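Local atomic coordinates of TRAP solute Binding Protein (PDB entry 5I7I), a protein that binds 3-hydroxybenzoate and, as a TRAP solute-binding protein specific for aromatic acids, probably hands such ligands to a membrane transporter. Residues Val88-Gly93 with Pro237-Met242; His30-Met35 with Pro74-Gln79; Pro146-Thr151 with His224-Gly229; Gly204-Trp209 with Arg231-Thr236; Ser113-Ser118 with Leu266-Gly271. All coordinates share one frame; numbering follows the deposited sequence.

In the fold
Two mixed sheets lie at the centres of the two lobes of this binding protein, and the contacts trace how the chain weaves between them. Contact 2 closes first, joining the end of strand 25-31 to helix 76-82, before contact 1 opens at strand 87-91. Contact 1 closes only when the chain returns as strand 237-243 beside it in the same sheet. Contact 5 opens within that long excursion and closes after it, so the two cross. Contacts 3 and 4 lie within both excursions and cross each other; they build the second sheet and fasten the connection back to the first. Contacts 1 and 4 both touch the 3-hydroxybenzoate lying between the lobes.

Contact 1 of 5, residues Val88-Gly93 with Pro237-Met242; sequences VWTVAG and PFLFLM. With 3HB (3-hydroxybenzoic acid), chain C.
The mixed sheet of one lobe of this two-lobed binding-protein fold has antiparallel strands Val-88-Val-91 and Pro-237-Met-242 as neighbours, and from one of its faces Trp-89, Val-91 and Phe-238 line the aromatic-acid pocket. The ladder alternates regularly. Val-88 with Leu-241 and Thr-90 with Leu-239 are hydrogen-bonded pairs, while Trp-89 with Phe-240 and Val-91 with Phe-238 are non-hydrogen-bonded ones. Where strand 88-91 gives way to a 3-10 turn, Ala-92 N still reaches Pro-237 O at 3.0 Å.

The main side-chain meeting is diagonal. The indole of Trp-89 leans away from its direct partner, with CG anti to the backbone N (chi1 -178°), and sets CZ2 over the centre of the Phe-238 ring, 3.4 Å from Phe-238 CD1. The two ring planes are inclined at 43°, so the pair is neither stacked nor T-shaped. Val-91 CG2 lies at the phenyl edge, in the ring plane, 3.9 Å from Phe-238 CD1. All three residues then present carbon to the ligand: Trp-89 CH2 lies 3.8 Å from its C5, and Phe-238 CZ 3.7 Å from its hydroxyl O3. Phe-142 and Trp-274 extend the aromatic cluster.

On the other face of the sheet, Leu-239 CD1 rests 3.8 Å from Ala-92 CB. A water bridges the strands just beyond Ala-92, accepting from Gly-93 N and donating to Pro-237 O at 2.8 Å.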
# COMPACT_ATOMS: atom_id res chain seq x y z
N VAL A 88 1.40 6.30 -13.03
CA VAL A 88 0.39 6.18 -11.99
C VAL A 88 1.03 5.80 -10.67
O VAL A 88 2.11 5.21 -10.61
CB VAL A 88 -0.74 5.19 -12.32
CG1 VAL A 88 -1.42 5.60 -13.61
CG2 VAL A 88 -0.21 3.78 -12.38
N TRP A 89 0.32 6.15 -9.59
CA TRP A 89 0.55 5.61 -8.26
C TRP A 89 -0.74 4.93 -7.85
O TRP A 89 -1.82 5.53 -7.93
CB TRP A 89 0.94 6.70 -7.27
CG TRP A 89 1.24 6.19 -5.87
CD1 TRP A 89 2.46 5.86 -5.38
CD2 TRP A 89 0.31 6.00 -4.80
NE1 TRP A 89 2.35 5.45 -4.08
CE2 TRP A 89 1.04 5.53 -3.70
CE3 TRP A 89 -1.06 6.18 -4.67
CZ2 TRP A 89 0.45 5.25 -2.47
CZ3 TRP A 89 -1.65 5.87 -3.46
CH2 TRP A 89 -0.90 5.42 -2.38
N THR A 90 -0.66 3.67 -7.43
CA THR A 90 -1.88 2.97 -7.07
C THR A 90 -1.57 1.86 -6.07
O THR A 90 -0.43 1.66 -5.66
CB THR A 90 -2.56 2.46 -8.33
OG1 THR A 90 -3.86 1.99 -7.96
CG2 THR A 90 -1.76 1.34 -8.98
N VAL A 91 -2.63 1.16 -5.66
CA VAL A 91 -2.54 -0.01 -4.78
C VAL A 91 -2.66 -1.25 -5.66
O VAL A 91 -3.65 -1.40 -6.38
CB VAL A 91 -3.65 0.01 -3.71
CG1 VAL A 91 -3.64 -1.26 -2.87
CG2 VAL A 91 -3.49 1.22 -2.75
N ALA A 92 -1.66 -2.13 -5.61
CA ALA A 92 -1.63 -3.29 -6.50
C ALA A 92 -2.89 -4.12 -6.37
O ALA A 92 -3.50 -4.52 -7.37
CB ALA A 92 -0.42 -4.17 -6.17
N GLY A 93 -3.30 -4.40 -5.14
CA GLY A 93 -4.43 -5.25 -4.87
C GLY A 93 -5.79 -4.65 -5.14
O GLY A 93 -6.80 -5.34 -4.96
N PRO A 237 1.10 -3.55 -0.96
CA PRO A 237 2.02 -2.91 -1.89
C PRO A 237 1.39 -1.83 -2.75
O PRO A 237 0.30 -2.00 -3.31
CB PRO A 237 2.53 -4.07 -2.74
CG PRO A 237 2.46 -5.22 -1.85
CD PRO A 237 1.20 -5.02 -1.05
N PHE A 238 2.11 -0.72 -2.85
CA PHE A 238 1.86 0.35 -3.79
C PHE A 238 2.71 0.17 -5.05
O PHE A 238 3.85 -0.30 -4.98
CB PHE A 238 2.29 1.68 -3.17
CG PHE A 238 1.58 2.06 -1.90
CD1 PHE A 238 0.21 1.94 -1.77
CD2 PHE A 238 2.32 2.59 -0.86
CE1 PHE A 238 -0.43 2.34 -0.60
CE2 PHE A 238 1.70 3.01 0.31
CZ PHE A 238 0.32 2.89 0.43
N LEU A 239 2.16 0.57 -6.19
CA LEU A 239 2.85 0.54 -7.47
C LEU A 239 3.01 1.96 -7.96
O LEU A 239 2.03 2.70 -8.07
CB LEU A 239 2.05 -0.24 -8.51
CG LEU A 239 1.61 -1.65 -8.11
CD1 LEU A 239 0.75 -2.27 -9.19
CD2 LEU A 239 2.85 -2.51 -7.82
N PHE A 240 4.25 2.32 -8.29
CA PHE A 240 4.57 3.60 -8.92
C PHE A 240 5.18 3.22 -10.27
O PHE A 240 6.30 2.69 -10.32
CB PHE A 240 5.53 4.39 -8.04
CG PHE A 240 5.80 5.82 -8.49
CD1 PHE A 240 4.80 6.66 -8.96
CD2 PHE A 240 7.09 6.34 -8.36
CE1 PHE A 240 5.10 7.98 -9.31
CE2 PHE A 240 7.38 7.62 -8.72
CZ PHE A 240 6.40 8.43 -9.20
N LEU A 241 4.40 3.39 -11.33
CA LEU A 241 4.68 2.78 -12.63
C LEU A 241 4.60 3.80 -13.74
O LEU A 241 3.82 4.74 -13.69
CB LEU A 241 3.61 1.72 -12.95
CG LEU A 241 3.42 0.60 -11.93
CD1 LEU A 241 2.30 -0.30 -12.43
CD2 LEU A 241 4.69 -0.18 -11.73
N MET A 242 5.42 3.58 -14.77
CA MET A 242 5.41 4.40 -15.97
C MET A 242 5.07 3.51 -17.16
O MET A 242 5.40 2.32 -17.20
CB MET A 242 6.79 5.02 -16.17
CG MET A 242 6.91 5.96 -17.36
SD MET A 242 8.48 6.82 -17.38
CE MET A 242 8.18 8.21 -16.33
C1' 3HB C . -5.70 1.73 1.32
O1' 3HB C . -5.82 1.11 2.41
O2' 3HB C . -6.45 1.45 0.35
C1 3HB C . -4.68 2.85 1.17
C2 3HB C . -3.74 3.05 2.18
C3 3HB C . -2.82 4.06 2.07
C4 3HB C . -2.83 4.90 0.99
C5 3HB C . -3.77 4.70 -0.02
C6 3HB C . -4.70 3.68 0.06
O3 3HB C . -1.90 4.24 3.08
O HOH W 1 -1.55 -4.04 -2.88

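Contact 2 of 5, residues His30-Met35 with Pro74-Gln79; sequences HSFPPM and PQLVDQ
A helix packs against the end of a strand here, with Leu-76 and Gln-79 meeting His-30 and Phe-32 in a buried region beside the ligand-binding cleft. The polar part is a single bond: His-30 ND1 donates to Gln-79 OE1 over 2.8 Å, with an N-H...O angle of 154°. The oxygen lies almost exactly in the imidazole plane, and ring and amide are nearly coplanar, at 21°. Gln-79 NE2 donates in turn to Gly-70 O, so both ends of the amide are engaged and its rotation is fixed.

Leu-76 supplies the apolar part through its two forked methyls. CD2 comes within 3.5 Å of His-30 ND1, whereas CD1 sits at the edge of the Phe-32 ring, 3.8 Å from CD2 of that residue, and 3.9 Å from Ser-31 CA. The helix belongs to a beta-alpha-beta crossover: helix 76-82 links the parallel strands 59-64 and 87-91, between which strand 25-31 lies in the sheet.

Ser-31 turns its side chain from the helix, and OG is hydrogen-bonded to Trp-89 O on the adjoining strand. Phe-32 takes the torsion that puts CG between the backbone N and carbonyl carbon (chi1 64°), bringing its ring beside Leu-76 while Pro-33 CD covers one face toward the rim. The same ring meets Tyr-94 and touches the bound 3-hydroxybenzoate.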
# COMPACT_ATOMS: atom_id res chain seq x y z
N HIS A 30 -1.46 10.10 -13.15
CA HIS A 30 -2.84 9.91 -12.69
C HIS A 30 -2.86 9.08 -11.41
O HIS A 30 -2.12 8.10 -11.29
CB HIS A 30 -3.64 9.20 -13.80
CG HIS A 30 -5.11 9.41 -13.69
ND1 HIS A 30 -6.02 8.54 -14.24
CD2 HIS A 30 -5.84 10.41 -13.15
CE1 HIS A 30 -7.25 8.99 -14.04
NE2 HIS A 30 -7.16 10.12 -13.36
N SER A 31 -3.69 9.48 -10.44
CA SER A 31 -3.86 8.68 -9.24
C SER A 31 -5.21 9.01 -8.61
O SER A 31 -5.89 9.96 -9.01
CB SER A 31 -2.71 8.91 -8.28
OG SER A 31 -2.71 7.95 -7.24
N PHE A 32 -5.58 8.23 -7.59
CA PHE A 32 -6.90 8.33 -6.98
C PHE A 32 -6.98 9.22 -5.73
O PHE A 32 -8.04 9.82 -5.52
CB PHE A 32 -7.50 6.95 -6.66
CG PHE A 32 -6.72 6.15 -5.65
CD1 PHE A 32 -6.96 6.29 -4.29
CD2 PHE A 32 -5.77 5.26 -6.06
CE1 PHE A 32 -6.22 5.57 -3.36
CE2 PHE A 32 -5.03 4.54 -5.15
CZ PHE A 32 -5.25 4.68 -3.79
N PRO A 33 -5.97 9.33 -4.87
CA PRO A 33 -6.14 10.17 -3.69
C PRO A 33 -6.27 11.63 -4.08
O PRO A 33 -5.79 12.04 -5.15
CB PRO A 33 -4.85 9.94 -2.88
CG PRO A 33 -4.30 8.68 -3.38
CD PRO A 33 -4.64 8.69 -4.84
N PRO A 34 -6.89 12.45 -3.24
CA PRO A 34 -6.92 13.89 -3.51
C PRO A 34 -5.55 14.51 -3.34
O PRO A 34 -4.61 13.93 -2.76
CB PRO A 34 -7.91 14.41 -2.47
CG PRO A 34 -7.81 13.44 -1.34
CD PRO A 34 -7.61 12.11 -2.00
N MET A 35 -5.44 15.73 -3.88
CA MET A 35 -4.17 16.46 -3.92
C MET A 35 -3.46 16.52 -2.58
O MET A 35 -2.24 16.27 -2.54
CB MET A 35 -4.47 17.85 -4.51
CG MET A 35 -3.37 18.90 -4.51
SD MET A 35 -3.94 20.42 -5.36
CE MET A 35 -2.44 20.97 -6.20
N PRO A 74 -9.23 1.00 -9.78
CA PRO A 74 -8.63 -0.23 -10.34
C PRO A 74 -8.16 -0.06 -11.76
O PRO A 74 -7.32 -0.84 -12.22
CB PRO A 74 -9.76 -1.26 -10.24
CG PRO A 74 -10.66 -0.74 -9.20
CD PRO A 74 -10.62 0.77 -9.38
N GLN A 75 -8.66 0.94 -12.48
CA GLN A 75 -8.28 1.13 -13.87
C GLN A 75 -6.92 1.80 -14.04
O GLN A 75 -6.41 1.80 -15.17
CB GLN A 75 -9.34 1.93 -14.61
CG GLN A 75 -10.68 1.29 -14.59
CD GLN A 75 -11.69 2.09 -15.34
OE1 GLN A 75 -12.34 2.96 -14.76
NE2 GLN A 75 -11.80 1.85 -16.64
N LEU A 76 -6.34 2.35 -12.98
CA LEU A 76 -5.06 3.04 -13.12
C LEU A 76 -4.01 2.15 -13.76
O LEU A 76 -3.26 2.60 -14.64
CB LEU A 76 -4.59 3.60 -11.78
CG LEU A 76 -5.39 4.79 -11.24
CD1 LEU A 76 -5.10 4.98 -9.75
CD2 LEU A 76 -5.06 6.03 -12.04
N VAL A 77 -3.93 0.88 -13.36
CA VAL A 77 -2.92 -0.00 -13.96
C VAL A 77 -3.18 -0.20 -15.45
O VAL A 77 -2.24 -0.32 -16.24
CB VAL A 77 -2.78 -1.34 -13.22
CG1 VAL A 77 -2.13 -1.15 -11.87
CG2 VAL A 77 -4.12 -2.04 -13.06
N ASP A 78 -4.45 -0.28 -15.86
CA ASP A 78 -4.75 -0.43 -17.28
C ASP A 78 -4.37 0.82 -18.04
O ASP A 78 -3.77 0.74 -19.12
CB ASP A 78 -6.24 -0.73 -17.49
CG ASP A 78 -6.68 -2.01 -16.83
OD1 ASP A 78 -5.84 -2.93 -16.68
OD2 ASP A 78 -7.87 -2.10 -16.47
N GLN A 79 -4.70 1.98 -17.49
CA GLN A 79 -4.40 3.26 -18.14
C GLN A 79 -2.90 3.41 -18.39
O GLN A 79 -2.48 3.81 -19.48
CB GLN A 79 -4.92 4.41 -17.30
CG GLN A 79 -6.43 4.48 -17.23
CD GLN A 79 -6.92 5.57 -16.33
OE1 GLN A 79 -6.18 6.07 -15.49
NE2 GLN A 79 -8.18 5.95 -16.47

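Contact 3 of 5, residues Pro146-Thr151 with His224-Gly229; sequences PGKIHT and HTTVSG
His-150 and His-224, a non-hydrogen-bonded pair on adjacent antiparallel strands, join edge to edge, ND1 to ND1, at 2.7 Å. The bond is nearly straight, with an angle of 172° at the hydrogen. Each nitrogen meets the rim of the other imidazole, and neither ring lies over the other; their planes differ by 66°.

The backbone that holds them in register is the neighbouring hydrogen-bonded pair: Ile-149 N donates to Thr-225 O at 2.9 Å, and Thr-225 N returns a bond to Ile-149 O at 2.8 Å. On the far side of that pair, Lys-148 and Thr-226 run side by side, with Lys-148 CG 3.7 Å from Thr-226 OG1. A bend at chi2 (84°) then carries the lysine chain away from the opposite strand, so that NZ reaches Pro-146 O at 2.8 Å and forms a salt bridge with Glu-278 of helix 264-287.

Outside this first shell, Trp-209 meets both imidazoles, standing edge-to-face with His-150. His-150 NE2 is hydrogen-bonded to Val-207 O on strand 204-207, which flanks strand 148-151 in the six-stranded sheet of this lobe and is a ligand-pocket strand. The histidine is thus gripped at both ring nitrogens. Because the short ND1-ND1 bond needs one donor and one acceptor, the two imidazoles are probably not both doubly protonated.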
# COMPACT_ATOMS: atom_id res chain seq x y z
N PRO A 146 2.91 -0.51 8.80
CA PRO A 146 1.83 -1.47 9.09
C PRO A 146 0.50 -0.82 9.41
O PRO A 146 0.41 0.16 10.15
CB PRO A 146 2.38 -2.26 10.28
CG PRO A 146 3.86 -2.23 10.07
CD PRO A 146 4.14 -0.84 9.52
N GLY A 147 -0.55 -1.36 8.82
CA GLY A 147 -1.88 -0.86 9.07
C GLY A 147 -2.37 -1.09 10.48
O GLY A 147 -1.88 -1.96 11.22
N LYS A 148 -3.35 -0.27 10.86
CA LYS A 148 -3.99 -0.32 12.16
C LYS A 148 -5.48 -0.59 11.96
O LYS A 148 -6.03 -0.48 10.85
CB LYS A 148 -3.75 0.99 12.92
CG LYS A 148 -2.31 1.21 13.40
CD LYS A 148 -1.36 1.81 12.34
CE LYS A 148 0.07 1.84 12.84
NZ LYS A 148 1.03 2.28 11.79
N ILE A 149 -6.14 -0.95 13.07
CA ILE A 149 -7.56 -1.29 13.11
C ILE A 149 -8.32 -0.11 13.66
O ILE A 149 -8.02 0.37 14.76
CB ILE A 149 -7.78 -2.54 13.98
CG1 ILE A 149 -7.05 -3.74 13.39
CG2 ILE A 149 -9.25 -2.85 14.13
CD1 ILE A 149 -6.92 -4.92 14.34
N HIS A 150 -9.36 0.32 12.95
CA HIS A 150 -10.12 1.50 13.32
C HIS A 150 -11.60 1.15 13.40
O HIS A 150 -12.15 0.52 12.49
CB HIS A 150 -9.89 2.60 12.30
CG HIS A 150 -8.44 2.79 12.00
ND1 HIS A 150 -7.60 3.52 12.81
CD2 HIS A 150 -7.67 2.31 11.01
CE1 HIS A 150 -6.37 3.49 12.32
NE2 HIS A 150 -6.39 2.75 11.23
N THR A 151 -12.22 1.57 14.48
CA THR A 151 -13.65 1.41 14.70
C THR A 151 -14.22 2.72 15.21
O THR A 151 -13.50 3.59 15.70
CB THR A 151 -13.91 0.29 15.69
OG1 THR A 151 -13.12 0.53 16.84
CG2 THR A 151 -13.50 -1.04 15.09
N HIS A 224 -8.73 2.97 17.95
CA HIS A 224 -7.65 2.54 17.08
C HIS A 224 -6.81 1.51 17.81
O HIS A 224 -6.45 1.70 18.97
CB HIS A 224 -6.79 3.75 16.69
CG HIS A 224 -7.59 4.93 16.27
ND1 HIS A 224 -8.18 5.02 15.03
CD2 HIS A 224 -7.93 6.06 16.93
CE1 HIS A 224 -8.85 6.15 14.94
NE2 HIS A 224 -8.72 6.80 16.08
N THR A 225 -6.51 0.42 17.11
CA THR A 225 -5.70 -0.66 17.66
C THR A 225 -4.53 -0.95 16.74
O THR A 225 -4.68 -1.03 15.52
CB THR A 225 -6.53 -1.92 17.91
OG1 THR A 225 -7.27 -1.71 19.11
CG2 THR A 225 -5.67 -3.16 18.09
N THR A 226 -3.36 -1.08 17.33
CA THR A 226 -2.17 -1.51 16.64
C THR A 226 -1.65 -2.77 17.33
O THR A 226 -2.29 -3.31 18.23
CB THR A 226 -1.14 -0.38 16.59
OG1 THR A 226 -0.12 -0.76 15.66
CG2 THR A 226 -0.52 -0.11 17.96
N VAL A 227 -0.48 -3.23 16.91
CA VAL A 227 0.13 -4.38 17.55
C VAL A 227 1.52 -4.01 18.02
O VAL A 227 2.23 -3.22 17.37
CB VAL A 227 0.17 -5.65 16.67
CG1 VAL A 227 -1.23 -6.08 16.29
CG2 VAL A 227 1.00 -5.41 15.44
N SER A 228 1.89 -4.54 19.17
CA SER A 228 3.22 -4.38 19.70
C SER A 228 4.17 -5.36 19.01
O SER A 228 3.75 -6.25 18.27
CB SER A 228 3.23 -4.63 21.20
OG SER A 228 2.92 -5.98 21.50
N GLY A 229 5.46 -5.19 19.26
CA GLY A 229 6.44 -6.05 18.66
C GLY A 229 6.93 -5.53 17.33
O GLY A 229 6.67 -4.41 16.91
O HOH W 2 0.04 -3.00 12.99

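Contact 4 of 5, residues Gly204-Trp209 with Arg231-Thr236; sequences GMVVPW and RGLYTT. With 3HB (3-hydroxybenzoic acid), chain C.
Val-206 approaches the Tyr-234 phenol obliquely, with CB 3.6 Å from Tyr-234 CE1. Leu-233 CG lies at the edge of the ring in its plane, and the imidazole of His-144 meets it nearly at a right angle. At the phenolic end the edge faces backbone: Tyr-234 OH lies 3.3 Å from Val-207 N, but the angle is too poor for a hydrogen bond. The same oxygen is 3.5 Å from Val-206 CB. With chi1 at 78°, CG of the tyrosine sits over the backbone, flanked by N and C, and the ring is aimed across at the strand. Leu-233 adds a looser touch, its CD2 4.3 Å from Val-206 CG1.

Strand alternation divides the labour. Val-206 turns to the tyrosine, whereas Val-207 turns the other way, its CG1 3.6 Å from the ligand carboxylate O1'. Pro-208 follows, with CG 3.1 Å from the ligand hydroxyl O3. Val-206 O also accepts from Arg-168 NH1, which is consistent with positioning the arginine whose NH2 is hydrogen-bonded to the ligand.

In the fold, residues 231-236 belong to the irregular connection leading from strand 223-227 of one sheet to strand 237-243 of the other. It is held beside strand 204-207, with Ile-149 of strand 148-151 and Ile-174 and Met-177 of helix 172-180 packed around the Val-206, Leu-233 and Tyr-234 cluster.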
# COMPACT_ATOMS: atom_id res chain seq x y z
N GLY A 204 -15.95 -0.17 10.55
CA GLY A 204 -14.57 0.19 10.75
C GLY A 204 -13.77 -0.28 9.55
O GLY A 204 -14.32 -0.70 8.54
N MET A 205 -12.46 -0.20 9.69
CA MET A 205 -11.57 -0.46 8.57
C MET A 205 -10.17 -0.68 9.08
O MET A 205 -9.82 -0.30 10.21
CB MET A 205 -11.54 0.69 7.55
CG MET A 205 -10.89 1.97 8.06
SD MET A 205 -11.94 2.93 9.12
CE MET A 205 -10.88 4.36 9.34
N VAL A 206 -9.35 -1.25 8.21
CA VAL A 206 -7.90 -1.18 8.36
C VAL A 206 -7.32 -0.19 7.36
O VAL A 206 -7.73 -0.17 6.19
CB VAL A 206 -7.20 -2.55 8.30
CG1 VAL A 206 -7.55 -3.37 9.49
CG2 VAL A 206 -7.50 -3.26 7.02
N VAL A 207 -6.43 0.66 7.85
CA VAL A 207 -5.57 1.55 7.08
C VAL A 207 -4.42 1.93 8.00
O VAL A 207 -4.56 1.91 9.22
CB VAL A 207 -6.25 2.87 6.66
CG1 VAL A 207 -7.04 2.71 5.37
CG2 VAL A 207 -7.15 3.43 7.75
N PRO A 208 -3.28 2.34 7.45
CA PRO A 208 -2.29 3.02 8.27
C PRO A 208 -2.81 4.40 8.66
O PRO A 208 -3.81 4.88 8.13
CB PRO A 208 -1.07 3.12 7.34
CG PRO A 208 -1.71 3.26 5.98
CD PRO A 208 -2.96 2.42 6.01
N TRP A 209 -2.12 5.05 9.59
CA TRP A 209 -2.55 6.39 9.98
C TRP A 209 -2.49 7.37 8.81
O TRP A 209 -3.32 8.27 8.73
CB TRP A 209 -1.65 6.92 11.09
CG TRP A 209 -1.65 6.23 12.40
CD1 TRP A 209 -0.60 5.56 12.97
CD2 TRP A 209 -2.71 6.19 13.37
NE1 TRP A 209 -0.94 5.10 14.21
CE2 TRP A 209 -2.23 5.48 14.48
CE3 TRP A 209 -4.01 6.70 13.41
CZ2 TRP A 209 -3.00 5.27 15.62
CZ3 TRP A 209 -4.76 6.50 14.53
CH2 TRP A 209 -4.25 5.79 15.63
N ARG A 231 6.68 -6.94 14.14
CA ARG A 231 5.96 -7.19 12.90
C ARG A 231 4.54 -6.68 13.03
O ARG A 231 3.81 -7.07 13.95
CB ARG A 231 5.97 -8.68 12.54
CG ARG A 231 7.33 -9.20 12.13
CD ARG A 231 7.81 -8.57 10.83
NE ARG A 231 9.07 -9.12 10.34
CZ ARG A 231 10.28 -8.76 10.76
NH1 ARG A 231 11.37 -9.32 10.26
NH2 ARG A 231 10.41 -7.79 11.65
N GLY A 232 4.15 -5.78 12.13
CA GLY A 232 2.85 -5.17 12.19
C GLY A 232 1.78 -6.05 11.56
O GLY A 232 2.04 -7.12 11.02
N LEU A 233 0.54 -5.58 11.66
CA LEU A 233 -0.60 -6.40 11.29
C LEU A 233 -0.54 -6.83 9.83
O LEU A 233 -0.71 -8.01 9.52
CB LEU A 233 -1.88 -5.62 11.57
CG LEU A 233 -3.19 -6.36 11.41
CD1 LEU A 233 -3.27 -7.46 12.48
CD2 LEU A 233 -4.36 -5.38 11.51
N TYR A 234 -0.30 -5.88 8.93
CA TYR A 234 -0.27 -6.13 7.50
C TYR A 234 0.24 -4.86 6.85
O TYR A 234 0.25 -3.78 7.46
CB TYR A 234 -1.67 -6.46 6.93
CG TYR A 234 -2.47 -5.18 6.76
CD1 TYR A 234 -3.10 -4.59 7.85
CD2 TYR A 234 -2.54 -4.52 5.53
CE1 TYR A 234 -3.77 -3.39 7.72
CE2 TYR A 234 -3.21 -3.29 5.41
CZ TYR A 234 -3.82 -2.74 6.50
OH TYR A 234 -4.46 -1.52 6.43
N THR A 235 0.63 -5.00 5.59
CA THR A 235 0.75 -3.85 4.71
C THR A 235 0.23 -4.26 3.35
O THR A 235 -0.10 -5.43 3.12
CB THR A 235 2.20 -3.34 4.61
OG1 THR A 235 2.20 -2.10 3.94
CG2 THR A 235 3.08 -4.29 3.82
N THR A 236 0.13 -3.29 2.44
CA THR A 236 -0.28 -3.61 1.08
C THR A 236 0.61 -2.87 0.08
O THR A 236 0.94 -1.69 0.29
CB THR A 236 -1.79 -3.36 0.83
OG1 THR A 236 -2.25 -4.07 -0.31
CG2 THR A 236 -2.09 -1.87 0.67
C1' 3HB C . -5.70 1.73 1.32
O1' 3HB C . -5.82 1.11 2.41
O2' 3HB C . -6.45 1.45 0.35
C1 3HB C . -4.68 2.85 1.17
C2 3HB C . -3.74 3.05 2.18
C3 3HB C . -2.82 4.06 2.07
C4 3HB C . -2.83 4.90 0.99
C5 3HB C . -3.77 4.70 -0.02
C6 3HB C . -4.70 3.68 0.06
O3 3HB C . -1.90 4.24 3.08

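Contact 5 of 5, residues Ser113-Ser118 with Leu266-Gly271; sequences SAEATS and LAKLAG
Glu-115 and Gly-271 bring two nearly antiparallel helices into very close packing, their CA atoms just 3.8 Å apart. The local axes approach to 7.4 Å at an angle of 153°, and the first turn of helix 114-126 lies against the N-terminal part of helix 264-287.

The turn begins with Ser-113, the N-cap, whose OG accepts from Ala-116 N and whose carbonyl oxygen takes both Thr-117 N and Thr-117 OG1. Ala-114 comes next and makes contact with its methyl, CB lying 3.4 Å from Gly-271 O. Its own carbonyl oxygen receives a CA-H...O contact from Gly-271 CA at 3.5 Å, a backbone approach possible because glycine carries no side chain. The N-H groups of Ala-114 and Glu-115 are both taken by the carboxylate of Asp-275, one turn further along the partner helix, a negative charge that would probably interact favourably with the helix N terminus.

Glu-115 then extends alongside Lys-268. Opposite charges are near, yet OE2 and NZ of the lysine stay 4.8 Å apart, short of a salt bridge; OE2 is instead hydrogen-bonded to Gln-272 NE2.

Ser-118 completes the walk. With OG anti to its carbonyl carbon (chi1 -69°), the hydroxyl folds back to donate to Ala-114 O at 2.7 Å, from the opposite face of that carbonyl to Ser-118 N. The same OG is hydrogen-bonded to Cys-143 N of strand 136-143. Across the interface, Ser-118 CB lies 3.4 Å from Ala-267 O, and OG 3.5 Å from Gly-271 CA.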
# COMPACT_ATOMS: atom_id res chain seq x y z
N SER A 113 9.18 -2.14 9.35
CA SER A 113 8.99 -0.75 8.94
C SER A 113 8.68 -0.69 7.44
O SER A 113 9.03 -1.58 6.67
CB SER A 113 10.25 0.05 9.22
OG SER A 113 11.30 -0.40 8.39
N ALA A 114 8.06 0.41 7.02
CA ALA A 114 7.89 0.61 5.58
C ALA A 114 9.24 0.73 4.89
O ALA A 114 9.39 0.28 3.76
CB ALA A 114 7.03 1.83 5.28
N GLU A 115 10.23 1.30 5.56
CA GLU A 115 11.56 1.42 4.97
C GLU A 115 12.13 0.04 4.63
O GLU A 115 12.64 -0.17 3.52
CB GLU A 115 12.48 2.14 5.95
CG GLU A 115 13.94 2.17 5.55
CD GLU A 115 14.82 2.94 6.53
OE1 GLU A 115 14.34 3.40 7.58
OE2 GLU A 115 16.03 3.10 6.22
N ALA A 116 12.06 -0.90 5.58
CA ALA A 116 12.62 -2.22 5.33
C ALA A 116 11.76 -2.99 4.35
O ALA A 116 12.27 -3.65 3.43
CB ALA A 116 12.72 -3.00 6.65
N THR A 117 10.44 -2.93 4.52
CA THR A 117 9.55 -3.75 3.73
C THR A 117 9.48 -3.25 2.29
O THR A 117 9.31 -4.04 1.37
CB THR A 117 8.17 -3.81 4.40
OG1 THR A 117 8.31 -4.15 5.79
CG2 THR A 117 7.32 -4.90 3.77
N SER A 118 9.62 -1.94 2.09
CA SER A 118 9.61 -1.39 0.74
C SER A 118 10.85 -1.80 -0.05
O SER A 118 10.74 -2.11 -1.24
CB SER A 118 9.52 0.13 0.80
OG SER A 118 8.27 0.55 1.27
N LEU A 266 14.74 4.67 -4.72
CA LEU A 266 13.43 5.30 -4.59
C LEU A 266 12.54 4.51 -3.64
O LEU A 266 11.82 5.10 -2.83
CB LEU A 266 12.76 5.49 -5.95
CG LEU A 266 11.39 6.14 -5.89
CD1 LEU A 266 11.47 7.55 -5.30
CD2 LEU A 266 10.75 6.19 -7.27
N ALA A 267 12.59 3.18 -3.71
CA ALA A 267 11.78 2.39 -2.80
C ALA A 267 12.18 2.64 -1.35
O ALA A 267 11.32 2.70 -0.47
CB ALA A 267 11.90 0.92 -3.14
N LYS A 268 13.49 2.76 -1.09
CA LYS A 268 13.97 3.03 0.26
C LYS A 268 13.47 4.39 0.74
O LYS A 268 12.94 4.50 1.86
CB LYS A 268 15.50 2.95 0.30
CG LYS A 268 16.10 3.32 1.63
CD LYS A 268 17.61 3.14 1.62
CE LYS A 268 18.19 3.32 3.00
NZ LYS A 268 19.62 2.96 3.05
N LEU A 269 13.63 5.42 -0.09
CA LEU A 269 13.16 6.75 0.24
C LEU A 269 11.65 6.74 0.48
O LEU A 269 11.15 7.31 1.44
CB LEU A 269 13.51 7.70 -0.91
CG LEU A 269 13.01 9.13 -0.79
CD1 LEU A 269 13.47 9.77 0.50
CD2 LEU A 269 13.48 9.95 -1.98
N ALA A 270 10.91 6.08 -0.40
CA ALA A 270 9.46 5.99 -0.24
C ALA A 270 9.10 5.34 1.08
O ALA A 270 8.21 5.82 1.79
CB ALA A 270 8.85 5.21 -1.40
N GLY A 271 9.75 4.22 1.42
CA GLY A 271 9.44 3.57 2.68
C GLY A 271 9.76 4.46 3.86
O GLY A 271 8.99 4.52 4.82